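Local coordinates for protein GDP-6-deoxy-D-mannose reductase (Pseudomonas aeruginosa, PDB 6X3B) that probably reduces GDP-4-dehydro-6-deoxy-D-mannose with NADPH as hydride donor, a step toward the GDP-rhamnose used in lipopolysaccharide O-antigen, at residues A136-E141 / R286-H291; S219-D224 / V247-E252; G126-Q131 / V175-N180. One frame throughout, in Å; residues are numbered along the deposited sequence.

Overall arrangement
The three contacts lie side by side in an NADPH-binding fold of the epimerase/dehydratase family, their centres 9 to 11 Å apart. Contact 3 is the buried one, fixing a turn after strand 119-123 to strand 172-182 through a backbone bond from Gly-126, an arginine–tyrosine bond and ring packing. Contact 2 reaches the same sheet, since strand 219-224 neighbours strand 172-182, but is partly buried and held chiefly by a carboxylate binding a loop. Contact 1, also partly buried, with Pro-138 exposed, lies farthest from the chain centre and joins two irregular loops by backbone bonds and apolar side chains. It meets contact 2 through Arg-288 and Glu-252, and contact 3 through Ile-139 packed on Tyr-129.

Contact 1: A136-E141 / R286-H291; sequences ALPIHE and RVRGSH
A single beta bridge pairs Ile-139 with Gly-289, tying together two loops that otherwise have no regular structure. Ile-139 N donates to Arg-288 O at 2.8 Å, with the donor in the carbonyl plane, and Ile-139 O accepts from Ser-290 N, also at 2.8 Å, so both polar backbone atoms of Ile-139 are used. Gly-289 puts no side chain on the face turned from Ile-139. Segment 136-141 belongs to the long connection from strand 119-123 to helix 150-169 and segment 286-291 to the approach to helix 292-298, so the bridge links the nucleotide-binding region to the C-terminal part of the chain. On the outer side Pro-138, whose preceding peptide is cis, brings its CA over one face of the Arg-288 guanidinium and its CD to 3.6 Å from Arg-288 NH2. In this one of its two conformers, the bend at chi3 (73°) turns that guanidinium back to the proline, while NH1 forms a salt bridge with Glu-252. Leu-137 crosses Arg-286 at a slant, CD1 3.8 Å from Arg-286 O, while its CB and CD2 lie against Arg-288. Inward, CD1 of the buried Ile-139 meets Val-287 CG1 at 4.2 Å, both side chains lying against Phe-179. A water donates to Glu-141 OE1 (2.7 Å) and bonds Ser-290 OG (3.1 Å); Glu-141 OE2 takes the backbone N-H of Asn-246.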
loop_
_atom_site.group_PDB
_atom_site.type_symbol
_atom_site.label_atom_id
_atom_site.label_comp_id
_atom_site.label_asym_id
_atom_site.label_seq_id
_atom_site.Cartn_x
_atom_site.Cartn_y
_atom_site.Cartn_z
ATOM N N ALA A 136 -6.129 -16.098 14.674
ATOM C CA ALA A 136 -5.727 -14.702 14.764
ATOM C C ALA A 136 -6.879 -13.770 15.109
ATOM O O ALA A 136 -6.655 -12.568 15.243
ATOM C CB ALA A 136 -5.092 -14.240 13.446
ATOM N N LEU A 137 -8.102 -14.283 15.220
ATOM C CA LEU A 137 -9.220 -13.441 15.620
ATOM C C LEU A 137 -9.138 -13.148 17.117
ATOM O O LEU A 137 -8.681 -13.991 17.895
ATOM C CB LEU A 137 -10.546 -14.125 15.295
ATOM C CG LEU A 137 -10.824 -14.447 13.822
ATOM C CD1 LEU A 137 -12.238 -14.955 13.681
ATOM C CD2 LEU A 137 -10.609 -13.235 12.922
ATOM N N PRO A 138 -9.566 -11.949 17.553
ATOM C CA PRO A 138 -10.103 -10.856 16.732
ATOM C C PRO A 138 -9.006 -10.063 16.034
ATOM O O PRO A 138 -7.919 -9.885 16.592
ATOM C CB PRO A 138 -10.836 -9.982 17.751
ATOM C CG PRO A 138 -10.036 -10.162 19.024
ATOM C CD PRO A 138 -9.523 -11.597 18.986
ATOM N N ILE A 139 -9.306 -9.576 14.828
ATOM C CA ILE A 139 -8.312 -8.870 14.024
ATOM C C ILE A 139 -7.892 -7.583 14.714
ATOM O O ILE A 139 -8.731 -6.769 15.100
ATOM C CB ILE A 139 -8.881 -8.568 12.629
ATOM C CG1 ILE A 139 -9.198 -9.867 11.887
ATOM C CG2 ILE A 139 -7.928 -7.647 11.854
ATOM C CD1 ILE A 139 -9.841 -9.639 10.563
ATOM N N HIS A 140 -6.587 -7.386 14.856
ATOM C CA HIS A 140 -6.049 -6.181 15.465
ATOM C C HIS A 140 -5.138 -5.478 14.466
ATOM O O HIS A 140 -4.700 -6.064 13.466
ATOM C CB HIS A 140 -5.293 -6.507 16.753
ATOM C CG HIS A 140 -4.180 -7.479 16.549
ATOM N ND1 HIS A 140 -2.864 -7.087 16.430
ATOM C CD2 HIS A 140 -4.186 -8.826 16.400
ATOM C CE1 HIS A 140 -2.106 -8.154 16.235
ATOM N NE2 HIS A 140 -2.885 -9.220 16.209
ATOM N N GLU A 141 -4.841 -4.208 14.750
ATOM C CA GLU A 141 -4.160 -3.359 13.779
ATOM C C GLU A 141 -2.701 -3.750 13.546
ATOM O O GLU A 141 -2.077 -3.222 12.620
ATOM C CB GLU A 141 -4.237 -1.899 14.228
ATOM C CG GLU A 141 -5.653 -1.308 14.180
ATOM C CD GLU A 141 -6.470 -1.594 15.427
ATOM O OE1 GLU A 141 -6.104 -2.493 16.221
ATOM O OE2 GLU A 141 -7.512 -0.918 15.605
ATOM N N ARG A 286 -15.239 -16.699 9.161
ATOM C CA ARG A 286 -15.520 -15.897 10.345
ATOM C C ARG A 286 -14.648 -14.653 10.367
ATOM O O ARG A 286 -13.443 -14.726 10.127
ATOM C CB ARG A 286 -15.279 -16.699 11.630
ATOM C CG ARG A 286 -16.074 -17.993 11.719
ATOM C CD ARG A 286 -15.622 -18.794 12.917
ATOM N NE ARG A 286 -15.643 -17.971 14.114
ATOM C CZ ARG A 286 -15.164 -18.352 15.290
ATOM N NH1 ARG A 286 -14.630 -19.560 15.425
ATOM N NH2 ARG A 286 -15.225 -17.529 16.326
ATOM N N VAL A 287 -15.256 -13.511 10.685
ATOM C CA VAL A 287 -14.530 -12.258 10.838
ATOM C C VAL A 287 -15.013 -11.597 12.115
ATOM O O VAL A 287 -16.218 -11.356 12.281
ATOM C CB VAL A 287 -14.707 -11.302 9.644
ATOM C CG1 VAL A 287 -13.955 -9.970 9.920
ATOM C CG2 VAL A 287 -14.213 -11.940 8.350
ATOM N N ARG A 288 -14.079 -11.342 13.024
ATOM C CA ARG A 288 -14.321 -10.547 14.222
ATOM C C ARG A 288 -13.190 -9.534 14.333
ATOM O O ARG A 288 -12.019 -9.912 14.280
ATOM C CB ARG A 288 -14.368 -11.444 15.466
ATOM C CG ARG A 288 -15.150 -10.889 16.628
ATOM C CD ARG A 288 -15.397 -11.980 17.663
ATOM N NE ARG A 288 -14.193 -12.334 18.413
ATOM C CZ ARG A 288 -13.517 -13.471 18.266
ATOM N NH1 ARG A 288 -13.919 -14.380 17.382
ATOM N NH2 ARG A 288 -12.440 -13.701 19.011
ATOM N N GLY A 289 -13.526 -8.254 14.469
ATOM C CA GLY A 289 -12.510 -7.232 14.609
ATOM C C GLY A 289 -12.321 -6.842 16.061
ATOM O O GLY A 289 -13.224 -6.990 16.873
ATOM N N SER A 290 -11.137 -6.329 16.396
ATOM C CA SER A 290 -10.926 -5.706 17.704
ATOM C C SER A 290 -10.987 -4.190 17.572
ATOM O O SER A 290 -10.305 -3.604 16.725
ATOM C CB SER A 290 -9.585 -6.104 18.324
ATOM O OG SER A 290 -9.200 -5.183 19.341
ATOM N N HIS A 291 -11.790 -3.554 18.422
ATOM C CA HIS A 291 -11.832 -2.100 18.479
ATOM C C HIS A 291 -11.181 -1.566 19.746
ATOM O O HIS A 291 -11.438 -0.420 20.126
ATOM C CB HIS A 291 -13.268 -1.582 18.358
ATOM C CG HIS A 291 -14.188 -2.039 19.453
ATOM N ND1 HIS A 291 -15.427 -2.583 19.198
ATOM C CD2 HIS A 291 -14.062 -2.006 20.803
ATOM C CE1 HIS A 291 -16.025 -2.872 20.342
ATOM N NE2 HIS A 291 -15.213 -2.541 21.330
HETATM O O HOH W 1 -7.732 -2.667 18.332
#

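Contact 2: S219-D224 / V247-E252; sequences SRDFLD and VCSGQE
Strand 219-224 runs roughly antiparallel to loop 247-252, their directions 143° apart, with the CA atoms of Asp-221 and Glu-252 separated by 5.0 Å. A water spans the main chains, accepting from Phe-222 N and donating to Gln-251 O. The carboxylate of Asp-221 does most of the holding. With CG anti to the backbone N (chi1 -173°), it projects into the curve of the loop. There OD1 receives Ser-249 N at 2.8 Å on its syn lone pair and, in one of the two conformers of Ser-249, its OG at 2.7 Å from above the carboxylate plane. OD2 receives Gly-250 N at 2.9 Å on the syn side, tilted from that plane, and also Gly-289 N, so both oxygens accept twice. In that conformer Ser-249 OG accepts from Gln-251 N, an ST turn, and Gly-250 sits at positive phi (74°), where a CB would press on the carbonyl O of Ser-249. The loop connects strand 244-247 with strand 252-254, which pairs antiparallel with strand 219-224. Leu-223 CD1 touches Val-247 CG1 at 3.8 Å. At the other end Ser-219 OG donates to Glu-252 OE1 over 2.6 Å, on its anti side, and OE2 takes a salt bridge from Arg-286.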
loop_
_atom_site.group_PDB
_atom_site.type_symbol
_atom_site.label_atom_id
_atom_site.label_comp_id
_atom_site.label_asym_id
_atom_site.label_seq_id
_atom_site.Cartn_x
_atom_site.Cartn_y
_atom_site.Cartn_z
ATOM N N SER A 219 -19.862 -15.750 9.353
ATOM C CA SER A 219 -20.092 -14.682 10.319
ATOM C C SER A 219 -19.260 -13.460 9.944
ATOM O O SER A 219 -18.160 -13.587 9.401
ATOM C CB SER A 219 -19.749 -15.151 11.738
ATOM O OG SER A 219 -18.344 -15.166 11.932
ATOM N N ARG A 220 -19.784 -12.266 10.240
ATOM C CA ARG A 220 -19.065 -11.038 9.956
ATOM C C ARG A 220 -19.270 -10.066 11.116
ATOM O O ARG A 220 -20.153 -10.237 11.955
ATOM C CB ARG A 220 -19.516 -10.398 8.628
ATOM C CG ARG A 220 -19.187 -11.217 7.365
ATOM C CD ARG A 220 -17.685 -11.201 7.074
ATOM N NE ARG A 220 -17.344 -11.859 5.805
ATOM C CZ ARG A 220 -17.025 -13.146 5.695
ATOM N NH1 ARG A 220 -17.038 -13.922 6.770
ATOM N NH2 ARG A 220 -16.716 -13.667 4.511
ATOM N N ASP A 221 -18.440 -9.039 11.149
ATOM C CA ASP A 221 -18.494 -8.002 12.177
ATOM C C ASP A 221 -19.264 -6.807 11.608
ATOM O O ASP A 221 -18.767 -6.132 10.702
ATOM C CB ASP A 221 -17.074 -7.606 12.575
ATOM C CG ASP A 221 -17.030 -6.663 13.753
ATOM O OD1 ASP A 221 -17.926 -5.779 13.832
ATOM O OD2 ASP A 221 -16.082 -6.792 14.589
ATOM N N PHE A 222 -20.453 -6.522 12.162
ATOM C CA PHE A 222 -21.336 -5.454 11.694
ATOM C C PHE A 222 -21.463 -4.301 12.686
ATOM O O PHE A 222 -21.523 -4.513 13.901
ATOM C CB PHE A 222 -22.759 -5.980 11.436
ATOM C CG PHE A 222 -22.858 -6.959 10.300
ATOM C CD1 PHE A 222 -23.084 -6.517 9.008
ATOM C CD2 PHE A 222 -22.779 -8.328 10.536
ATOM C CE1 PHE A 222 -23.186 -7.433 7.954
ATOM C CE2 PHE A 222 -22.880 -9.235 9.493
ATOM C CZ PHE A 222 -23.077 -8.786 8.207
ATOM N N LEU A 223 -21.583 -3.080 12.144
ATOM C CA LEU A 223 -21.986 -1.887 12.879
ATOM C C LEU A 223 -23.097 -1.162 12.130
ATOM O O LEU A 223 -23.099 -1.110 10.896
ATOM C CB LEU A 223 -20.812 -0.909 13.062
ATOM C CG LEU A 223 -19.705 -1.277 14.047
ATOM C CD1 LEU A 223 -18.541 -0.310 13.878
ATOM C CD2 LEU A 223 -20.250 -1.228 15.470
ATOM N N ASP A 224 -24.026 -0.564 12.875
ATOM C CA ASP A 224 -24.902 0.424 12.264
ATOM C C ASP A 224 -24.073 1.579 11.724
ATOM O O ASP A 224 -23.077 1.983 12.334
ATOM C CB ASP A 224 -25.919 0.972 13.276
ATOM C CG ASP A 224 -27.054 1.722 12.593
ATOM O OD1 ASP A 224 -26.916 2.936 12.329
ATOM O OD2 ASP A 224 -28.070 1.077 12.292
ATOM N N VAL A 247 -12.569 0.117 13.019
ATOM C CA VAL A 247 -13.890 0.560 13.465
ATOM C C VAL A 247 -14.817 -0.638 13.281
ATOM O O VAL A 247 -15.197 -0.978 12.154
ATOM C CB VAL A 247 -14.382 1.797 12.703
ATOM C CG1 VAL A 247 -15.817 2.180 13.166
ATOM C CG2 VAL A 247 -13.406 3.000 12.901
ATOM N N CYS A 248 -15.172 -1.297 14.387
ATOM C CA CYS A 248 -15.890 -2.565 14.339
ATOM C C CYS A 248 -16.590 -2.788 15.674
ATOM O O CYS A 248 -16.342 -2.088 16.660
ATOM C CB CYS A 248 -14.935 -3.728 14.013
ATOM S SG CYS A 248 -13.496 -3.788 15.138
ATOM N N SER A 249 -17.481 -3.775 15.689
ATOM C CA SER A 249 -18.242 -4.094 16.891
ATOM C C SER A 249 -17.521 -5.068 17.817
ATOM O O SER A 249 -17.824 -5.108 19.014
ATOM C CB SER A 249 -19.598 -4.704 16.510
ATOM O OG SER A 249 -19.411 -6.057 16.102
ATOM N N GLY A 250 -16.593 -5.869 17.296
ATOM C CA GLY A 250 -16.027 -6.923 18.110
ATOM C C GLY A 250 -16.964 -8.089 18.336
ATOM O O GLY A 250 -16.661 -8.961 19.152
ATOM N N GLN A 251 -18.099 -8.135 17.640
ATOM C CA GLN A 251 -19.040 -9.241 17.755
ATOM C C GLN A 251 -19.277 -9.867 16.388
ATOM O O GLN A 251 -19.532 -9.152 15.414
ATOM C CB GLN A 251 -20.361 -8.769 18.355
ATOM C CG GLN A 251 -20.209 -8.154 19.734
ATOM C CD GLN A 251 -21.332 -8.550 20.660
ATOM O OE1 GLN A 251 -22.487 -8.169 20.455
ATOM N NE2 GLN A 251 -21.004 -9.342 21.679
ATOM N N GLU A 252 -19.195 -11.193 16.322
ATOM C CA GLU A 252 -19.571 -11.926 15.114
ATOM C C GLU A 252 -21.080 -12.095 15.022
ATOM O O GLU A 252 -21.734 -12.462 15.999
ATOM C CB GLU A 252 -18.938 -13.316 15.101
ATOM C CG GLU A 252 -17.481 -13.316 14.837
ATOM C CD GLU A 252 -16.889 -14.689 14.999
ATOM O OE1 GLU A 252 -17.320 -15.618 14.271
ATOM O OE2 GLU A 252 -16.009 -14.828 15.872
HETATM O O HOH W 2 -21.556 -7.437 14.646
#

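Contact 3: G126-Q131 / V175-N180; sequences GDVYGQ and VARPFN. With NDP (NADPH dihydro-nicotinamide-adenine-dinucleotide phosphate), chain E.
Phe-179 lies with one ring face against the backbone of Gly-126, whose CA is 4.0 Å from the ring centroid and 15° off the normal, a CH-pi contact. Only glycine allows the main chain to come so near, for a CB here would point into the ring. The same residue donates from its N to Pro-178 O at 2.7 Å, approaching from above the carbonyl plane. Beyond it, CE2 of Tyr-129 touches Phe-179 CZ at 3.8 Å. Arg-177, extended from CG to NE, crosses Tyr-129 at about a right angle. Its NH1 donates to Tyr-129 OH over 3.0 Å, nearly in the guanidinium plane, which stands 87° to the tyrosine ring. Val-128 CG2 covers one guanidinium face, 3.7 Å from Arg-177 NE. Strand 172-182 belongs to the Rossmann-type sheet, and where it is interrupted it borders the cofactor: Pro-178 O is 3.8 Å from NADPH C5N and Phe-179 O is 3.8 Å from C4N, the carbon that carries the hydride. Glu-159 pairs with Arg-177 NH2, so the buried positive charge is probably balanced, and the tyrosine hydroxyl both accepts from Arg-177 and donates to Asn-246 OD1, giving these buried polar groups the partners that burial demands.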
loop_
_atom_site.group_PDB
_atom_site.type_symbol
_atom_site.label_atom_id
_atom_site.label_comp_id
_atom_site.label_asym_id
_atom_site.label_seq_id
_atom_site.Cartn_x
_atom_site.Cartn_y
_atom_site.Cartn_z
ATOM N N GLY A 126 -11.928 -2.557 6.498
ATOM C CA GLY A 126 -11.461 -3.810 7.075
ATOM C C GLY A 126 -11.169 -4.873 6.035
ATOM O O GLY A 126 -10.581 -5.906 6.369
ATOM N N ASP A 127 -11.561 -4.633 4.781
ATOM C CA ASP A 127 -11.272 -5.558 3.693
ATOM C C ASP A 127 -9.783 -5.604 3.366
ATOM O O ASP A 127 -9.346 -6.554 2.716
ATOM C CB ASP A 127 -12.111 -5.163 2.454
ATOM C CG ASP A 127 -12.186 -6.264 1.403
ATOM O OD1 ASP A 127 -12.339 -7.458 1.767
ATOM O OD2 ASP A 127 -12.122 -5.939 0.195
ATOM N N VAL A 128 -8.983 -4.625 3.815
ATOM C CA VAL A 128 -7.548 -4.703 3.522
ATOM C C VAL A 128 -6.897 -5.917 4.167
ATOM O O VAL A 128 -5.852 -6.378 3.689
ATOM C CB VAL A 128 -6.801 -3.428 3.960
ATOM C CG1 VAL A 128 -7.324 -2.197 3.218
ATOM C CG2 VAL A 128 -6.904 -3.252 5.481
ATOM N N TYR A 129 -7.472 -6.455 5.249
ATOM C CA TYR A 129 -6.775 -7.539 5.938
ATOM C C TYR A 129 -6.717 -8.817 5.105
ATOM O O TYR A 129 -5.752 -9.579 5.230
ATOM C CB TYR A 129 -7.416 -7.825 7.297
ATOM C CG TYR A 129 -7.160 -6.744 8.324
ATOM C CD1 TYR A 129 -5.909 -6.594 8.920
ATOM C CD2 TYR A 129 -8.177 -5.873 8.699
ATOM C CE1 TYR A 129 -5.681 -5.602 9.873
ATOM C CE2 TYR A 129 -7.955 -4.872 9.634
ATOM C CZ TYR A 129 -6.712 -4.747 10.218
ATOM O OH TYR A 129 -6.496 -3.756 11.138
ATOM N N GLY A 130 -7.719 -9.074 4.257
ATOM C CA GLY A 130 -7.702 -10.315 3.497
ATOM C C GLY A 130 -8.032 -11.533 4.352
ATOM O O GLY A 130 -8.843 -11.484 5.275
ATOM N N GLN A 131 -7.396 -12.656 4.027
ATOM C CA GLN A 131 -7.683 -13.912 4.707
ATOM C C GLN A 131 -7.006 -13.908 6.067
ATOM O O GLN A 131 -5.806 -13.640 6.172
ATOM C CB GLN A 131 -7.190 -15.097 3.866
ATOM C CG GLN A 131 -7.869 -16.415 4.179
ATOM C CD GLN A 131 -7.921 -17.324 2.969
ATOM O OE1 GLN A 131 -6.939 -17.973 2.643
ATOM N NE2 GLN A 131 -9.068 -17.358 2.287
ATOM N N VAL A 175 -6.236 7.055 10.220
ATOM C CA VAL A 175 -6.788 6.048 9.327
ATOM C C VAL A 175 -7.801 5.224 10.108
ATOM O O VAL A 175 -7.511 4.740 11.210
ATOM C CB VAL A 175 -5.688 5.151 8.725
ATOM C CG1 VAL A 175 -6.321 3.953 8.050
ATOM C CG2 VAL A 175 -4.873 5.933 7.721
ATOM N N ALA A 176 -8.985 5.063 9.537
ATOM C CA ALA A 176 -9.988 4.171 10.081
ATOM C C ALA A 176 -10.185 3.006 9.125
ATOM O O ALA A 176 -10.266 3.216 7.912
ATOM C CB ALA A 176 -11.314 4.903 10.285
ATOM N N ARG A 177 -10.290 1.786 9.669
ATOM C CA ARG A 177 -10.619 0.573 8.902
ATOM C C ARG A 177 -11.976 0.057 9.360
ATOM O O ARG A 177 -12.058 -0.776 10.274
ATOM C CB ARG A 177 -9.549 -0.516 9.062
ATOM C CG ARG A 177 -8.207 -0.140 8.436
ATOM C CD ARG A 177 -7.091 -1.133 8.795
ATOM N NE ARG A 177 -5.878 -0.834 8.048
ATOM C CZ ARG A 177 -4.709 -1.427 8.276
ATOM N NH1 ARG A 177 -4.607 -2.327 9.253
ATOM N NH2 ARG A 177 -3.649 -1.122 7.534
ATOM N N PRO A 178 -13.072 0.543 8.796
ATOM C CA PRO A 178 -14.390 0.063 9.227
ATOM C C PRO A 178 -14.668 -1.313 8.659
ATOM O O PRO A 178 -14.283 -1.633 7.528
ATOM C CB PRO A 178 -15.351 1.101 8.641
ATOM C CG PRO A 178 -14.616 1.589 7.391
ATOM C CD PRO A 178 -13.164 1.617 7.789
ATOM N N PHE A 179 -15.347 -2.131 9.457
ATOM C CA PHE A 179 -15.772 -3.432 8.966
ATOM C C PHE A 179 -17.190 -3.281 8.406
ATOM O O PHE A 179 -17.518 -2.217 7.870
ATOM C CB PHE A 179 -15.616 -4.481 10.081
ATOM C CG PHE A 179 -14.152 -4.863 10.348
ATOM C CD1 PHE A 179 -13.215 -3.890 10.673
ATOM C CD2 PHE A 179 -13.720 -6.179 10.234
ATOM C CE1 PHE A 179 -11.872 -4.221 10.915
ATOM C CE2 PHE A 179 -12.390 -6.523 10.479
ATOM C CZ PHE A 179 -11.459 -5.538 10.812
ATOM N N ASN A 180 -17.980 -4.352 8.440
ATOM C CA ASN A 180 -19.326 -4.349 7.802
ATOM C C ASN A 180 -20.228 -3.230 8.338
ATOM O O ASN A 180 -20.276 -3.036 9.558
ATOM C CB ASN A 180 -19.974 -5.733 7.826
ATOM C CG ASN A 180 -19.273 -6.700 6.897
ATOM O OD1 ASN A 180 -18.159 -7.128 7.172
ATOM N ND2 ASN A 180 -19.913 -7.032 5.788
HETATM P PA NDP E . -20.485 5.122 -2.068
HETATM O O1A NDP E . -19.988 4.372 -3.258
HETATM O O2A NDP E . -21.909 4.950 -1.660
HETATM O O5B NDP E . -20.172 6.682 -2.252
HETATM C C5B NDP E . -18.966 7.079 -2.948
HETATM C C4B NDP E . -18.905 8.584 -3.006
HETATM O O4B NDP E . -17.686 8.989 -3.680
HETATM C C3B NDP E . -20.053 9.277 -3.756
HETATM O O3B NDP E . -20.476 10.448 -3.069
HETATM C C2B NDP E . -19.430 9.593 -5.110
HETATM O O2B NDP E . -20.049 10.739 -5.691
HETATM C C1B NDP E . -18.000 9.910 -4.697
HETATM N N9A NDP E . -17.030 9.771 -5.774
HETATM C C8A NDP E . -16.743 8.632 -6.484
HETATM N N7A NDP E . -15.828 8.810 -7.402
HETATM C C5A NDP E . -15.489 10.150 -7.294
HETATM C C6A NDP E . -14.574 10.959 -7.992
HETATM N N6A NDP E . -13.819 10.475 -8.975
HETATM N N1A NDP E . -14.477 12.263 -7.640
HETATM C C2A NDP E . -15.258 12.706 -6.647
HETATM N N3A NDP E . -16.152 12.043 -5.919
HETATM C C4A NDP E . -16.224 10.755 -6.294
HETATM O O3 NDP E . -19.557 4.771 -0.811
HETATM P PN NDP E . -19.942 4.436 0.707
HETATM O O1N NDP E . -20.593 5.637 1.306
HETATM O O2N NDP E . -20.680 3.140 0.735
HETATM O O5D NDP E . -18.492 4.234 1.358
HETATM C C5D NDP E . -17.864 5.357 2.022
HETATM C C4D NDP E . -16.443 4.989 2.371
HETATM O O4D NDP E . -16.458 3.861 3.282
HETATM C C3D NDP E . -15.555 4.571 1.190
HETATM O O3D NDP E . -14.231 5.061 1.346
HETATM C C2D NDP E . -15.623 3.047 1.267
HETATM O O2D NDP E . -14.501 2.413 0.672
HETATM C C1D NDP E . -15.673 2.811 2.772
HETATM N N1N NDP E . -16.319 1.513 3.126
HETATM C C2N NDP E . -17.670 1.338 2.993
HETATM C C3N NDP E . -18.299 0.213 3.454
HETATM C C7N NDP E . -19.703 -0.019 3.045
HETATM O O7N NDP E . -20.271 -1.065 3.374
HETATM N N7N NDP E . -20.312 0.916 2.330
HETATM C C4N NDP E . -17.537 -0.711 4.340
HETATM C C5N NDP E . -16.088 -0.454 4.365
HETATM C C6N NDP E . -15.561 0.467 3.592
HETATM P P2B NDP E . -20.787 10.367 -7.078
HETATM O O1X NDP E . -21.389 11.662 -7.580
HETATM O O2X NDP E . -19.730 9.828 -8.018
HETATM O O3X NDP E . -21.844 9.332 -6.753
#